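PDB 3C18: nucleotidyltransferase-like protein from Exiguobacterium sibiricum, which probably transfers nucleotidyl groups, as its nucleotidyltransferase-like domain suggests, and also carries a substrate-binding-like and a helix-turn-helix domain. Local coordinates for residues T239-E242 and L243-S247; V74-R77 and W78-N82. All blocks are in the same frame, centred on the assembly; numbering follows the deposited sequence.

Contact 1. Residues T239-E242 and L243-S247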
loop_
_atom_site.group_PDB
_atom_site.type_symbol
_atom_site.label_atom_id
_atom_site.label_comp_id
_atom_site.label_asym_id
_atom_site.label_seq_id
_atom_site.Cartn_x
_atom_site.Cartn_y
_atom_site.Cartn_z
ATOM N N THR A 239 -26.793 -6.765 0.067
ATOM C CA THR A 239 -26.297 -6.839 -1.324
ATOM C C THR A 239 -24.805 -6.453 -1.271
ATOM O O THR A 239 -24.354 -5.847 -0.327
ATOM C CB THR A 239 -27.024 -5.860 -2.248
ATOM O OG1 THR A 239 -26.758 -4.525 -1.815
ATOM C CG2 THR A 239 -28.507 -6.098 -2.257
HETATM N N MSE A 240 -24.044 -6.785 -2.302
HETATM C CA MSE A 240 -22.638 -6.391 -2.356
HETATM C C MSE A 240 -22.524 -4.892 -2.305
HETATM O O MSE A 240 -21.702 -4.341 -1.597
HETATM C CB MSE A 240 -21.967 -6.897 -3.645
HETATM C CG MSE A 240 -20.508 -6.509 -3.817
HETATM SE SE MSE A 240 -19.386 -6.954 -2.267
HETATM C CE MSE A 240 -19.382 -8.896 -2.265
ATOM N N HIS A 241 -23.359 -4.221 -3.071
ATOM C CA HIS A 241 -23.315 -2.733 -3.101
ATOM C C HIS A 241 -23.534 -2.141 -1.725
ATOM O O HIS A 241 -22.869 -1.200 -1.304
ATOM C CB HIS A 241 -24.287 -2.155 -4.122
ATOM C CG HIS A 241 -24.102 -0.695 -4.364
ATOM N ND1 HIS A 241 -22.874 -0.153 -4.672
ATOM C CD2 HIS A 241 -24.988 0.331 -4.378
ATOM C CE1 HIS A 241 -23.010 1.150 -4.838
ATOM N NE2 HIS A 241 -24.282 1.469 -4.676
ATOM N N GLU A 242 -24.431 -2.739 -0.991
ATOM C CA GLU A 242 -24.742 -2.268 0.367
ATOM C C GLU A 242 -23.520 -2.420 1.290
ATOM O O GLU A 242 -23.228 -1.596 2.147
ATOM C CB GLU A 242 -25.924 -3.025 0.934
ATOM C CG GLU A 242 -27.252 -2.554 0.344
ATOM C CD GLU A 242 -28.454 -3.393 0.796
ATOM O OE1 GLU A 242 -28.272 -4.516 1.303
ATOM O OE2 GLU A 242 -29.609 -2.931 0.607
ATOM N N LEU A 243 -22.846 -3.523 1.128
ATOM C CA LEU A 243 -21.624 -3.813 1.900
ATOM C C LEU A 243 -20.532 -2.813 1.528
ATOM O O LEU A 243 -19.843 -2.238 2.384
ATOM C CB LEU A 243 -21.130 -5.247 1.642
ATOM C CG LEU A 243 -21.825 -6.459 2.283
ATOM C CD1 LEU A 243 -21.242 -7.761 1.750
ATOM C CD2 LEU A 243 -21.724 -6.447 3.796
HETATM N N MSE A 244 -20.403 -2.581 0.235
HETATM C CA MSE A 244 -19.396 -1.656 -0.276
HETATM C C MSE A 244 -19.608 -0.236 0.159
HETATM O O MSE A 244 -18.654 0.545 0.190
HETATM C CB MSE A 244 -19.298 -1.682 -1.794
HETATM C CG MSE A 244 -18.824 -2.971 -2.349
HETATM SE SE MSE A 244 -16.921 -3.303 -2.176
HETATM C CE MSE A 244 -16.352 -1.901 -3.322
ATOM N N GLU A 245 -20.856 0.094 0.473
ATOM C CA GLU A 245 -21.246 1.450 0.791
ATOM C C GLU A 245 -21.302 1.700 2.285
ATOM O O GLU A 245 -21.430 2.812 2.720
ATOM C CB GLU A 245 -22.619 1.792 0.204
ATOM C CG GLU A 245 -22.657 1.922 -1.320
ATOM C CD GLU A 245 -21.630 2.925 -1.869
ATOM O OE1 GLU A 245 -21.854 4.111 -1.582
ATOM O OE2 GLU A 245 -20.654 2.529 -2.598
ATOM N N GLU A 246 -21.189 0.644 3.052
ATOM C CA GLU A 246 -21.270 0.717 4.525
ATOM C C GLU A 246 -20.004 1.371 5.047
ATOM O O GLU A 246 -18.913 0.935 4.765
ATOM C CB GLU A 246 -21.427 -0.681 5.080
ATOM C CG GLU A 246 -21.572 -0.770 6.557
ATOM C CD GLU A 246 -22.805 -0.080 7.064
ATOM O OE1 GLU A 246 -23.791 0.067 6.294
ATOM O OE2 GLU A 246 -22.762 0.346 8.228
ATOM N N SER A 247 -20.152 2.423 5.819
ATOM C CA SER A 247 -18.976 3.208 6.217
ATOM C C SER A 247 -17.973 2.419 7.042
ATOM O O SER A 247 -16.752 2.540 6.843
ATOM C CB SER A 247 -19.404 4.496 6.926
ATOM O OG SER A 247 -19.974 4.188 8.164
HETATM O O HOH W 1 -24.581 0.264 3.175
#
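H241 swings CG anti to its own backbone N (chi1 -169°), while E245, one helical turn on, bends at chi2 (-55°), and the two side chains meet over the imidazole. E245 CG makes a CH-pi contact over one ring face, 3.8 Å from the centroid of the H241 ring and somewhat off centre. From there the carboxylate leads out past the CE1 rim of the ring, its plane 28° from the ring plane, E245 OE2 ending 3.5 Å from H241 CE1. Both polar ends turn to T54 of the second subunit: its OG1 hydrogen-bonds E245 OE2 and, weakly, H241 ND1. With an alanine in place of H241, E245 CG would probably lose its aromatic support, leaving E245 held mainly by its bond to that threonine, and the weaker of the two bonds to T54 would go. At the helix start, T239 and E242 form a capping box. E242 N donates to T239 OG1 at 3.0 Å, and T239 N returns a nearly straight bond to E242 OE1, also 3.0 Å, reached from above the carboxylate plane. Selenomethionines M240 and M244 pack on the same helix side, M240 SE lying 4.0 Å from M244 CG. After the last turn a water donates to both E242 O and E246 OE1, linking the helix to the loop that follows. This short helix, 240-245, leaves strand 238-239 of the small antiparallel sheet in the helix-turn-helix domain. L243 and M244 rest on L256 of helix 253-265, and T239 and M240 touch L283 and Y286 of strand 281-288.

Contact 2. Residues V74-R77 and W78-N82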
loop_
_atom_site.group_PDB
_atom_site.type_symbol
_atom_site.label_atom_id
_atom_site.label_comp_id
_atom_site.label_asym_id
_atom_site.label_seq_id
_atom_site.Cartn_x
_atom_site.Cartn_y
_atom_site.Cartn_z
ATOM N N VAL A 74 -6.437 12.639 10.055
ATOM C CA VAL A 74 -5.443 11.844 9.344
ATOM C C VAL A 74 -4.597 11.046 10.350
ATOM O O VAL A 74 -4.289 9.876 10.139
ATOM C CB VAL A 74 -4.567 12.716 8.459
ATOM C CG1 VAL A 74 -3.399 11.926 7.902
ATOM C CG2 VAL A 74 -5.414 13.310 7.312
ATOM N N LEU A 75 -4.236 11.697 11.440
ATOM C CA LEU A 75 -3.446 11.069 12.483
ATOM C C LEU A 75 -4.271 9.964 13.137
ATOM O O LEU A 75 -3.801 8.861 13.450
ATOM C CB LEU A 75 -3.040 12.082 13.569
ATOM C CG LEU A 75 -2.192 11.501 14.708
ATOM C CD1 LEU A 75 -0.941 10.796 14.156
ATOM C CD2 LEU A 75 -1.848 12.550 15.765
ATOM N N SER A 76 -5.520 10.293 13.371
ATOM C CA SER A 76 -6.445 9.396 14.099
ATOM C C SER A 76 -6.513 8.083 13.348
ATOM O O SER A 76 -6.365 7.006 13.890
ATOM C CB SER A 76 -7.827 10.067 14.203
ATOM O OG SER A 76 -8.805 9.162 14.637
ATOM N N ARG A 77 -6.752 8.215 12.066
ATOM C CA ARG A 77 -6.804 7.082 11.158
ATOM C C ARG A 77 -5.512 6.283 11.153
ATOM O O ARG A 77 -5.555 5.076 11.139
ATOM C CB ARG A 77 -7.076 7.541 9.739
ATOM C CG ARG A 77 -7.167 6.403 8.765
ATOM C CD ARG A 77 -7.764 6.854 7.448
ATOM N NE ARG A 77 -7.648 5.786 6.471
ATOM C CZ ARG A 77 -6.500 5.395 5.932
ATOM N NH1 ARG A 77 -5.360 5.975 6.272
ATOM N NH2 ARG A 77 -6.490 4.401 5.068
ATOM N N TRP A 78 -4.372 6.960 11.156
ATOM C CA TRP A 78 -3.094 6.255 11.170
ATOM C C TRP A 78 -3.008 5.399 12.411
ATOM O O TRP A 78 -2.475 4.283 12.411
ATOM C CB TRP A 78 -1.885 7.188 11.226
ATOM C CG TRP A 78 -1.572 7.880 9.948
ATOM C CD1 TRP A 78 -1.957 7.507 8.711
ATOM C CD2 TRP A 78 -0.727 9.044 9.773
ATOM N NE1 TRP A 78 -1.463 8.383 7.775
ATOM C CE2 TRP A 78 -0.683 9.318 8.394
ATOM C CE3 TRP A 78 0.008 9.858 10.651
ATOM C CZ2 TRP A 78 0.039 10.396 7.855
ATOM C CZ3 TRP A 78 0.730 10.925 10.124
ATOM C CH2 TRP A 78 0.738 11.181 8.730
ATOM N N LEU A 79 -3.511 5.955 13.494
ATOM C CA LEU A 79 -3.367 5.305 14.800
ATOM C C LEU A 79 -4.371 4.150 14.881
ATOM O O LEU A 79 -4.090 3.105 15.453
ATOM C CB LEU A 79 -3.552 6.312 15.944
ATOM C CG LEU A 79 -2.505 7.419 16.087
ATOM C CD1 LEU A 79 -2.861 8.313 17.240
ATOM C CD2 LEU A 79 -1.097 6.841 16.282
ATOM N N ILE A 80 -5.531 4.350 14.259
ATOM C CA ILE A 80 -6.608 3.347 14.288
ATOM C C ILE A 80 -6.187 2.107 13.529
ATOM O O ILE A 80 -6.498 0.984 13.913
ATOM C CB ILE A 80 -7.924 3.894 13.687
ATOM C CG1 ILE A 80 -8.623 4.783 14.721
ATOM C CG2 ILE A 80 -8.861 2.761 13.282
ATOM C CD1 ILE A 80 -9.911 5.427 14.204
ATOM N N LEU A 81 -5.451 2.342 12.448
ATOM C CA LEU A 81 -5.057 1.300 11.520
ATOM C C LEU A 81 -3.649 0.799 11.791
ATOM O O LEU A 81 -3.215 -0.165 11.196
ATOM C CB LEU A 81 -5.145 1.775 10.072
ATOM C CG LEU A 81 -6.501 2.248 9.558
ATOM C CD1 LEU A 81 -6.477 2.750 8.129
ATOM C CD2 LEU A 81 -7.415 1.049 9.701
ATOM N N ASN A 82 -2.963 1.468 12.706
ATOM C CA ASN A 82 -1.564 1.138 12.998
ATOM C C ASN A 82 -0.721 1.253 11.740
ATOM O O ASN A 82 0.134 0.409 11.469
ATOM C CB ASN A 82 -1.464 -0.287 13.519
ATOM C CG ASN A 82 -0.140 -0.582 14.169
ATOM O OD1 ASN A 82 0.352 0.250 14.929
ATOM N ND2 ASN A 82 0.423 -1.802 13.930
#
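Side chains along a single helix, 72-81, make this local contact, largely at the surface of the nucleotidyltransferase-like domain, where the helix follows strand 63-71 of its mixed sheet. W78 lies back along the preceding turn. Its indole has V74 O over one face, 3.4 Å from W78 CG, and V74 CG1 in CH-pi contact 4.1 Å from the centroid of the six-membered ring. L75 meets the same side chain at about a right angle, with L75 CD1 3.8 Å from W78 CE3. L75 and L79 also pack together, and both touch L107 of helix 103-110. R77 runs extended from CG to NE, CG anti to the backbone N (chi1 -179°), which carries its guanidinium over L81; L81 CD1 sits over the centre of one face, 3.4 Å from R77 CZ. The helix closes in a Schellman motif, N82 taking positive phi (58°) and A83 N bonding back to W78 O. R77 NE forms a salt bridge with E251, whose side chain also touches L81. The guanidinium thus has a methyl group over one face and is charge-paired through NE, so methyl packing and the carboxylate together probably limit its rotation and tie this helix to the loop carrying E251.

How the contacts relate
Contact 1 and contact 2 each lie within one helix, in different domains; their centres are 23 Å apart, their nearest atoms about 10 Å, and they do not touch. Contact 2 is mostly a surface contact, with L75 buried, whereas contact 1 is partly buried, both selenomethionines and L243 being enclosed. Their polar chemistry differs with their place along the helix and their neighbours: 239-247 caps the start of its helix and presents a histidine-glutamate pair to the second subunit, while 74-82 includes the end of its helix and directs its arginine to E251 of the same chain, shortly beyond contact 1 in sequence. A flat group over an aliphatic carbon recurs in both, imidazole in one and guanidinium in the other.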